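Local coordinates for FAD-binding PCMH-type domain-containing protein (Gibberella zeae, PDB 6YJO), which probably oxidises oligosaccharides by means of an FAD cofactor, which it holds through covalent bonds to the protein, at residues P45-D50 and I72-T77; L65-A70 and G111-L116; L187-G192 and L230-F235. All coordinates share one frame; numbering follows the deposited sequence.

Contact 1 of 3, residues P45-D50 and I72-T77; sequences PYIPRD and IALPTT
Y46 and A73 form a single beta bridge that lays the loop after helix 32-41 along strand 71-73, an outermost strand of the small parallel sheet in the FAD-binding PCMH-type domain. The two chains run in nearly opposite directions. Of the two backbone bonds that flank the bridge, L74 N gives to P45 O at 2.9 Å and is straight (179°), while I47 N gives to I72 O at 3.1 Å. The same I72 O also lies 3.5 Å from Y46 CA, a CA-H...O contact. P45, having no N-H, cannot return a bond to L74 O; its ring lies against that oxygen instead, with P45 CB 3.3 Å from L74 O. The isoleucine I47 supplies the apolar part. Its CG1 is anti to the carbonyl carbon (chi1 -60°), and from there CG1 meets I72 CG2 at 4.1 Å while the tip CD1 reaches L74 CD2 at 3.9 Å. The ring of Y46 turns off the pair onto N36, L39 and A40 of helix 32-41. On its other side A73 is bonded through its backbone to V117 and V119 of strand 116-119. Backbone polar groups thus fix the alignment, the pairing ends at P45 on that side for want of a donor, and I47 adds aliphatic contacts to I72 and L74 on one side.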
loop_
_atom_site.group_PDB
_atom_site.type_symbol
_atom_site.label_atom_id
_atom_site.label_comp_id
_atom_site.label_asym_id
_atom_site.label_seq_id
_atom_site.Cartn_x
_atom_site.Cartn_y
_atom_site.Cartn_z
ATOM N N PRO A 45 -25.360 12.404 -3.458
ATOM C CA PRO A 45 -25.795 11.486 -2.399
ATOM C C PRO A 45 -24.954 11.664 -1.145
ATOM O O PRO A 45 -23.721 11.677 -1.198
ATOM C CB PRO A 45 -25.593 10.101 -3.024
ATOM C CG PRO A 45 -25.625 10.322 -4.488
ATOM C CD PRO A 45 -25.054 11.693 -4.713
ATOM N N TYR A 46 -25.626 11.817 -0.007
ATOM C CA TYR A 46 -24.942 11.947 1.269
ATOM C C TYR A 46 -25.563 10.991 2.287
ATOM O O TYR A 46 -26.701 10.544 2.134
ATOM C CB TYR A 46 -24.980 13.394 1.800
ATOM C CG TYR A 46 -26.345 13.912 2.225
ATOM C CD1 TYR A 46 -27.018 13.367 3.316
ATOM C CD2 TYR A 46 -26.938 14.975 1.563
ATOM C CE1 TYR A 46 -28.254 13.845 3.709
ATOM C CE2 TYR A 46 -28.170 15.461 1.957
ATOM C CZ TYR A 46 -28.825 14.895 3.027
ATOM O OH TYR A 46 -30.055 15.382 3.414
ATOM N N ILE A 47 -24.786 10.715 3.316
ATOM C CA ILE A 47 -25.260 9.861 4.442
ATOM C C ILE A 47 -25.786 10.803 5.517
ATOM O O ILE A 47 -25.057 11.678 5.989
ATOM C CB ILE A 47 -24.113 9.001 4.977
ATOM C CG1 ILE A 47 -23.570 8.080 3.879
ATOM C CG2 ILE A 47 -24.593 8.197 6.181
ATOM C CD1 ILE A 47 -24.624 7.210 3.220
ATOM N N PRO A 48 -27.052 10.644 5.937
ATOM C CA PRO A 48 -27.588 11.554 6.961
ATOM C C PRO A 48 -26.855 11.395 8.284
ATOM O O PRO A 48 -26.540 10.283 8.716
ATOM C CB PRO A 48 -29.062 11.137 7.069
ATOM C CG PRO A 48 -29.101 9.728 6.582
ATOM C CD PRO A 48 -28.034 9.628 5.531
ATOM N N ARG A 49 -26.587 12.531 8.925
ATOM C CA ARG A 49 -25.813 12.549 10.158
ATOM C C ARG A 49 -26.442 11.652 11.220
ATOM O O ARG A 49 -27.665 11.506 11.301
ATOM C CB ARG A 49 -25.705 13.981 10.686
ATOM C CG ARG A 49 -24.819 14.148 11.909
ATOM C CD ARG A 49 -23.423 14.610 11.520
ATOM N NE ARG A 49 -22.601 14.920 12.686
ATOM C CZ ARG A 49 -21.392 15.472 12.622
ATOM N NH1 ARG A 49 -20.862 15.779 11.446
ATOM N NH2 ARG A 49 -20.715 15.719 13.736
ATOM N N ASP A 50 -25.580 11.037 12.031
ATOM C CA ASP A 50 -25.996 10.281 13.219
ATOM C C ASP A 50 -27.130 9.300 12.920
ATOM O O ASP A 50 -27.938 8.979 13.795
ATOM C CB ASP A 50 -26.397 11.229 14.351
ATOM C CG ASP A 50 -25.275 12.164 14.745
ATOM O OD1 ASP A 50 -24.114 11.703 14.807
ATOM O OD2 ASP A 50 -25.551 13.360 14.983
ATOM N N ILE A 72 -20.357 12.924 5.202
ATOM C CA ILE A 72 -19.907 11.854 4.318
ATOM C C ILE A 72 -20.714 11.952 3.032
ATOM O O ILE A 72 -21.950 11.935 3.065
ATOM C CB ILE A 72 -20.085 10.464 4.948
ATOM C CG1 ILE A 72 -19.237 10.300 6.210
ATOM C CG2 ILE A 72 -19.723 9.391 3.932
ATOM C CD1 ILE A 72 -19.662 9.112 7.050
ATOM N N ALA A 73 -20.019 12.063 1.903
ATOM C CA ALA A 73 -20.642 11.897 0.598
ATOM C C ALA A 73 -20.466 10.456 0.136
ATOM O O ALA A 73 -19.492 9.787 0.489
ATOM C CB ALA A 73 -20.040 12.856 -0.431
ATOM N N LEU A 74 -21.437 9.977 -0.634
ATOM C CA LEU A 74 -21.422 8.628 -1.199
ATOM C C LEU A 74 -21.726 8.738 -2.688
ATOM O O LEU A 74 -22.815 8.368 -3.147
ATOM C CB LEU A 74 -22.425 7.727 -0.478
ATOM C CG LEU A 74 -22.476 6.267 -0.937
ATOM C CD1 LEU A 74 -21.100 5.616 -0.846
ATOM C CD2 LEU A 74 -23.490 5.479 -0.124
ATOM N N PRO A 75 -20.784 9.258 -3.472
ATOM C CA PRO A 75 -21.030 9.442 -4.904
ATOM C C PRO A 75 -21.094 8.115 -5.644
ATOM O O PRO A 75 -20.596 7.085 -5.184
ATOM C CB PRO A 75 -19.821 10.265 -5.360
ATOM C CG PRO A 75 -18.738 9.864 -4.417
ATOM C CD PRO A 75 -19.434 9.706 -3.090
ATOM N N THR A 76 -21.733 8.156 -6.814
ATOM C CA THR A 76 -21.660 7.067 -7.776
ATOM C C THR A 76 -21.247 7.547 -9.158
ATOM O O THR A 76 -21.090 6.716 -10.060
ATOM C CB THR A 76 -23.004 6.327 -7.882
ATOM O OG1 THR A 76 -23.981 7.181 -8.490
ATOM C CG2 THR A 76 -23.483 5.889 -6.504
ATOM N N THR A 77 -21.070 8.853 -9.351
ATOM C CA THR A 77 -20.613 9.411 -10.613
ATOM C C THR A 77 -19.490 10.402 -10.351
ATOM O O THR A 77 -19.336 10.929 -9.245
ATOM C CB THR A 77 -21.737 10.124 -11.380
ATOM O OG1 THR A 77 -22.165 11.277 -10.642
ATOM C CG2 THR A 77 -22.920 9.191 -11.602
#

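Contact 2 of 3, residues L65-A70 and G111-L116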
loop_
_atom_site.group_PDB
_atom_site.type_symbol
_atom_site.label_atom_id
_atom_site.label_comp_id
_atom_site.label_asym_id
_atom_site.label_seq_id
_atom_site.Cartn_x
_atom_site.Cartn_y
_atom_site.Cartn_z
ATOM N N LEU A 65 -7.976 4.079 15.545
ATOM C CA LEU A 65 -8.083 5.494 15.188
ATOM C C LEU A 65 -9.415 5.723 14.483
ATOM O O LEU A 65 -9.549 5.430 13.292
ATOM C CB LEU A 65 -6.920 5.929 14.304
ATOM C CG LEU A 65 -5.527 5.824 14.921
ATOM C CD1 LEU A 65 -4.487 6.359 13.945
ATOM C CD2 LEU A 65 -5.474 6.569 16.252
ATOM N N ALA A 66 -10.388 6.255 15.215
ATOM C CA ALA A 66 -11.670 6.646 14.655
ATOM C C ALA A 66 -11.748 8.163 14.571
ATOM O O ALA A 66 -11.055 8.885 15.296
ATOM C CB ALA A 66 -12.834 6.104 15.495
ATOM N N TYR A 67 -12.601 8.641 13.665
ATOM C CA TYR A 67 -12.840 10.068 13.490
ATOM C C TYR A 67 -14.287 10.268 13.064
ATOM O O TYR A 67 -14.977 9.321 12.681
ATOM C CB TYR A 67 -11.869 10.676 12.473
ATOM C CG TYR A 67 -10.428 10.501 12.869
ATOM C CD1 TYR A 67 -9.849 11.324 13.821
ATOM C CD2 TYR A 67 -9.649 9.501 12.307
ATOM C CE1 TYR A 67 -8.533 11.163 14.196
ATOM C CE2 TYR A 67 -8.332 9.335 12.674
ATOM C CZ TYR A 67 -7.781 10.167 13.618
ATOM O OH TYR A 67 -6.469 10.001 13.985
ATOM N N THR A 68 -14.740 11.518 13.133
ATOM C CA THR A 68 -16.130 11.875 12.849
ATOM C C THR A 68 -16.170 12.982 11.801
ATOM O O THR A 68 -16.065 14.172 12.143
ATOM C CB THR A 68 -16.862 12.294 14.120
ATOM O OG1 THR A 68 -16.077 13.244 14.855
ATOM C CG2 THR A 68 -17.127 11.066 14.983
ATOM N N PRO A 69 -16.276 12.626 10.516
ATOM C CA PRO A 69 -16.590 13.608 9.471
ATOM C C PRO A 69 -17.535 14.734 9.859
ATOM O O PRO A 69 -18.356 14.598 10.771
ATOM C CB PRO A 69 -17.234 12.730 8.384
ATOM C CG PRO A 69 -16.854 11.263 8.754
ATOM C CD PRO A 69 -15.885 11.355 9.896
ATOM N N ALA A 70 -17.412 15.861 9.154
ATOM C CA ALA A 70 -18.474 16.862 9.139
ATOM C C ALA A 70 -19.633 16.391 8.271
ATOM O O ALA A 70 -20.798 16.550 8.650
ATOM C CB ALA A 70 -17.919 18.198 8.643
ATOM N N GLY A 111 -7.556 11.882 9.052
ATOM C CA GLY A 111 -6.634 11.905 10.168
ATOM C C GLY A 111 -7.062 12.796 11.309
ATOM O O GLY A 111 -6.247 13.077 12.194
ATOM N N GLU A 112 -8.320 13.230 11.320
ATOM C CA GLU A 112 -8.858 14.208 12.258
ATOM C C GLU A 112 -10.356 14.298 11.987
ATOM O O GLU A 112 -10.863 13.700 11.033
ATOM C CB GLU A 112 -8.193 15.577 12.100
ATOM C CG GLU A 112 -8.407 16.219 10.731
ATOM C CD GLU A 112 -7.855 17.629 10.651
ATOM O OE1 GLU A 112 -6.877 17.931 11.367
ATOM O OE2 GLU A 112 -8.410 18.437 9.877
ATOM N N ASN A 113 -11.055 15.056 12.828
ATOM C CA ASN A 113 -12.480 15.276 12.643
ATOM C C ASN A 113 -12.717 16.550 11.837
ATOM O O ASN A 113 -11.833 17.395 11.687
ATOM C CB ASN A 113 -13.192 15.363 13.995
ATOM C CG ASN A 113 -12.659 14.358 14.998
ATOM O OD1 ASN A 113 -11.554 14.513 15.519
ATOM N ND2 ASN A 113 -13.444 13.319 15.275
ATOM N N GLY A 114 -13.925 16.663 11.292
ATOM C CA GLY A 114 -14.336 17.879 10.627
ATOM C C GLY A 114 -14.001 17.942 9.156
ATOM O O GLY A 114 -13.887 19.043 8.607
ATOM N N HIS A 115 -13.844 16.796 8.498
ATOM C CA HIS A 115 -13.653 16.731 7.057
ATOM C C HIS A 115 -14.960 16.357 6.376
ATOM O O HIS A 115 -15.785 15.636 6.939
ATOM C CB HIS A 115 -12.596 15.686 6.677
ATOM C CG HIS A 115 -11.183 16.153 6.829
ATOM N ND1 HIS A 115 -10.187 15.796 5.945
ATOM C CD2 HIS A 115 -10.592 16.927 7.769
ATOM C CE1 HIS A 115 -9.045 16.339 6.329
ATOM N NE2 HIS A 115 -9.264 17.031 7.434
ATOM N N LEU A 116 -15.139 16.849 5.153
ATOM C CA LEU A 116 -16.037 16.187 4.219
ATOM C C LEU A 116 -15.310 14.970 3.676
ATOM O O LEU A 116 -14.197 15.082 3.158
ATOM C CB LEU A 116 -16.455 17.118 3.079
ATOM C CG LEU A 116 -17.147 16.440 1.884
ATOM C CD1 LEU A 116 -18.503 15.842 2.272
ATOM C CD2 LEU A 116 -17.309 17.414 0.724
#
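Two loops, entering strands 71-73 and 116-119 of the parallel sheet in the PCMH-type FAD domain, lie side by side here, with Y67 set against G111 and E112 and A70 paired with H115. CG of Y67 is anti to the carbonyl carbon (chi1 -59°), which brings one ring face against the peptide between G111 and E112. G111 CA makes a CH-pi contact 4.2 Å from the ring centroid, and E112 N lies 3.4 Å above the ring plane of Y67, near the rim. CD1 of the same ring comes within 3.4 Å of E112 CA. Beyond the ring the backbones take over. G114 N gives a weak bond to T68 O at 3.4 Å, and A70 N bonds to H115 O at 2.8 Å, bent and approaching from above the carbonyl plane. P69 CA lies 3.3 Å from H115 O. Both glycines, G111 and G114, have positive phi, which glycine adopts readily. The buried H115 side chain leads away from 65-70 and lies about 8 Å (nearest atoms) from the FAD, and S96 OG holds ND1. E112 OE2 is shared between two partners: a salt bridge to R94 NH1, and a hydrogen bond from H115 NE2 at 2.9 Å, which meets E112 OE2 on its anti side, tilted out of the carboxylate plane.

Contact 3 of 3, residues L187-G192 and L230-F235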
loop_
_atom_site.group_PDB
_atom_site.type_symbol
_atom_site.label_atom_id
_atom_site.label_comp_id
_atom_site.label_asym_id
_atom_site.label_seq_id
_atom_site.Cartn_x
_atom_site.Cartn_y
_atom_site.Cartn_z
ATOM N N LEU A 187 1.427 0.916 -9.449
ATOM C CA LEU A 187 1.559 2.192 -10.140
ATOM C C LEU A 187 2.508 2.117 -11.328
ATOM O O LEU A 187 2.518 3.046 -12.143
ATOM C CB LEU A 187 2.022 3.288 -9.172
ATOM C CG LEU A 187 3.352 3.166 -8.423
ATOM C CD1 LEU A 187 4.560 3.335 -9.332
ATOM C CD2 LEU A 187 3.382 4.208 -7.312
ATOM N N ASP A 188 3.303 1.047 -11.446
ATOM C CA ASP A 188 4.161 0.902 -12.618
ATOM C C ASP A 188 3.344 0.613 -13.867
ATOM O O ASP A 188 3.786 0.918 -14.979
ATOM C CB ASP A 188 5.194 -0.200 -12.384
ATOM C CG ASP A 188 6.235 0.181 -11.343
ATOM O OD1 ASP A 188 6.396 1.391 -11.066
ATOM O OD2 ASP A 188 6.898 -0.728 -10.803
ATOM N N THR A 189 2.152 0.042 -13.707
ATOM C CA THR A 189 1.239 -0.211 -14.814
ATOM C C THR A 189 0.191 0.887 -14.954
ATOM O O THR A 189 -0.771 0.719 -15.708
ATOM C CB THR A 189 0.554 -1.569 -14.631
ATOM O OG1 THR A 189 -0.336 -1.516 -13.511
ATOM C CG2 THR A 189 1.589 -2.659 -14.389
ATOM N N PHE A 190 0.375 2.009 -14.256
ATOM C CA PHE A 190 -0.608 3.084 -14.218
ATOM C C PHE A 190 -0.518 3.932 -15.483
ATOM O O PHE A 190 0.562 4.412 -15.843
ATOM C CB PHE A 190 -0.376 3.946 -12.973
ATOM C CG PHE A 190 -1.355 5.074 -12.813
ATOM C CD1 PHE A 190 -2.644 4.832 -12.364
ATOM C CD2 PHE A 190 -0.982 6.380 -13.093
ATOM C CE1 PHE A 190 -3.544 5.868 -12.215
ATOM C CE2 PHE A 190 -1.880 7.422 -12.943
ATOM C CZ PHE A 190 -3.161 7.166 -12.502
ATOM N N LEU A 191 -1.655 4.109 -16.159
ATOM C CA LEU A 191 -1.736 4.902 -17.383
ATOM C C LEU A 191 -2.204 6.328 -17.129
ATOM O O LEU A 191 -1.635 7.272 -17.684
ATOM C CB LEU A 191 -2.690 4.240 -18.389
ATOM C CG LEU A 191 -2.325 2.864 -18.961
ATOM C CD1 LEU A 191 -3.453 2.346 -19.850
ATOM C CD2 LEU A 191 -1.030 2.922 -19.754
ATOM N N GLY A 192 -3.227 6.496 -16.302
ATOM C CA GLY A 192 -3.783 7.804 -16.024
ATOM C C GLY A 192 -5.053 7.649 -15.216
ATOM O O GLY A 192 -5.500 6.535 -14.926
ATOM N N LEU A 230 -9.164 4.994 -12.410
ATOM C CA LEU A 230 -7.757 4.756 -12.705
ATOM C C LEU A 230 -7.635 3.856 -13.928
ATOM O O LEU A 230 -8.474 2.976 -14.149
ATOM C CB LEU A 230 -7.032 4.110 -11.514
ATOM C CG LEU A 230 -7.024 4.882 -10.187
ATOM C CD1 LEU A 230 -8.248 4.535 -9.334
ATOM C CD2 LEU A 230 -5.742 4.619 -9.401
ATOM N N GLY A 231 -6.595 4.085 -14.720
ATOM C CA GLY A 231 -6.302 3.276 -15.894
ATOM C C GLY A 231 -5.000 2.523 -15.678
ATOM O O GLY A 231 -4.054 3.064 -15.097
ATOM N N PHE A 232 -4.977 1.263 -16.114
ATOM C CA PHE A 232 -3.792 0.421 -16.031
ATOM C C PHE A 232 -3.662 -0.433 -17.286
ATOM O O PHE A 232 -4.653 -0.746 -17.951
ATOM C CB PHE A 232 -3.833 -0.526 -14.818
ATOM C CG PHE A 232 -4.205 0.137 -13.523
ATOM C CD1 PHE A 232 -3.228 0.607 -12.662
ATOM C CD2 PHE A 232 -5.533 0.259 -13.150
ATOM C CE1 PHE A 232 -3.572 1.199 -11.462
ATOM C CE2 PHE A 232 -5.881 0.853 -11.952
ATOM C CZ PHE A 232 -4.899 1.322 -11.109
ATOM N N GLN A 233 -2.423 -0.831 -17.585
ATOM C CA GLN A 233 -2.121 -1.780 -18.651
ATOM C C GLN A 233 -1.960 -3.155 -18.010
ATOM O O GLN A 233 -1.008 -3.391 -17.260
ATOM C CB GLN A 233 -0.859 -1.366 -19.405
ATOM C CG GLN A 233 -0.627 -2.121 -20.712
ATOM C CD GLN A 233 -1.688 -1.819 -21.757
ATOM O OE1 GLN A 233 -2.148 -0.680 -21.880
ATOM N NE2 GLN A 233 -2.090 -2.839 -22.510
ATOM N N THR A 234 -2.895 -4.055 -18.299
ATOM C CA THR A 234 -2.898 -5.372 -17.682
ATOM C C THR A 234 -1.844 -6.277 -18.316
ATOM O O THR A 234 -1.380 -6.054 -19.440
ATOM C CB THR A 234 -4.267 -6.041 -17.821
ATOM O OG1 THR A 234 -4.460 -6.448 -19.182
ATOM C CG2 THR A 234 -5.384 -5.088 -17.421
ATOM N N PHE A 235 -1.470 -7.312 -17.569
ATOM C CA PHE A 235 -0.683 -8.421 -18.087
ATOM C C PHE A 235 -1.530 -9.688 -18.067
ATOM O O PHE A 235 -2.565 -9.759 -17.398
ATOM C CB PHE A 235 0.605 -8.616 -17.276
ATOM C CG PHE A 235 0.375 -9.063 -15.856
ATOM C CD1 PHE A 235 0.241 -10.408 -15.554
ATOM C CD2 PHE A 235 0.306 -8.142 -14.825
ATOM C CE1 PHE A 235 0.031 -10.826 -14.253
ATOM C CE2 PHE A 235 0.100 -8.554 -13.520
ATOM C CZ PHE A 235 -0.039 -9.897 -13.235
#
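F190 carries CG anti to the backbone N (chi1 -179°), and F232 carries it anti to the carbonyl carbon (chi1 -48°); these torsions bring two rings from opposing strands together on one side of the sheet. They make an offset edge-to-face pair, the edge of F190 toward the face of F232, with planes at 71° and centroids 5.9 Å apart. The closest carbons are F190 CD1 and F232 CE1 at 3.9 Å. L230 crosses F190 at about a right angle, its CD2 lying 3.8 Å from F190 CE1, while G192 N sits over the centre of one F190 face. F190 and F232 form the antiparallel non-hydrogen-bonded pair, framed by two backbone bonds: Q233 N to T189 O at 2.9 Å, in the carbonyl plane, and L191 N to G231 O at 2.8 Å, nearly straight but from above the plane. A third bond runs from G231 N to G192 O at 2.7 Å, bent at the hydrogen though almost head-on to the carbonyl. The near-helical psi of L191, taken with its bond to G231 O, is consistent with a classic beta bulge. T189 brings OG1 to 3.7 Å from F232 CD1, although the polar partner of that hydroxyl is T186 O. On the far side of the backbone from the phenyl rings, L191 CD1 packs 3.8 Å from F232 C and also reaches the amide of Q233, whose NE2 is bonded to D131 O. Strand 226-236 is paired along its other edge with strand 133-137, through L230 to V136 and F232 to C134. Helix 167-171 covers L230 and F232 with I167 and A171; V227, earlier on the same strand, binds FAD, while S133 and L400 meet L191 on the opposite face.

How the contacts relate
From the N terminus, 45-50 comes first, then 65-70; 72-77 next closes contact 1, and 111-116 closes contact 2 afterwards. The two loops therefore cross rather than nest. They also touch: R49 NH1 lies 2.9 Å from A70 O, a weak hydrogen bond that ties the N-terminal loop to the chain leading into strand 71-73. Contact 1 lies along the edge strand 71-73, and contact 2 joins the loops that enter 71-73 and 116-119. Contact 3 opens only later and closes its own loop from 187-192 to 230-235, in the antiparallel sheet of the FAD-binding region. Its nearest atoms are about 12 Å from contact 1 and about 17 Å from contact 2.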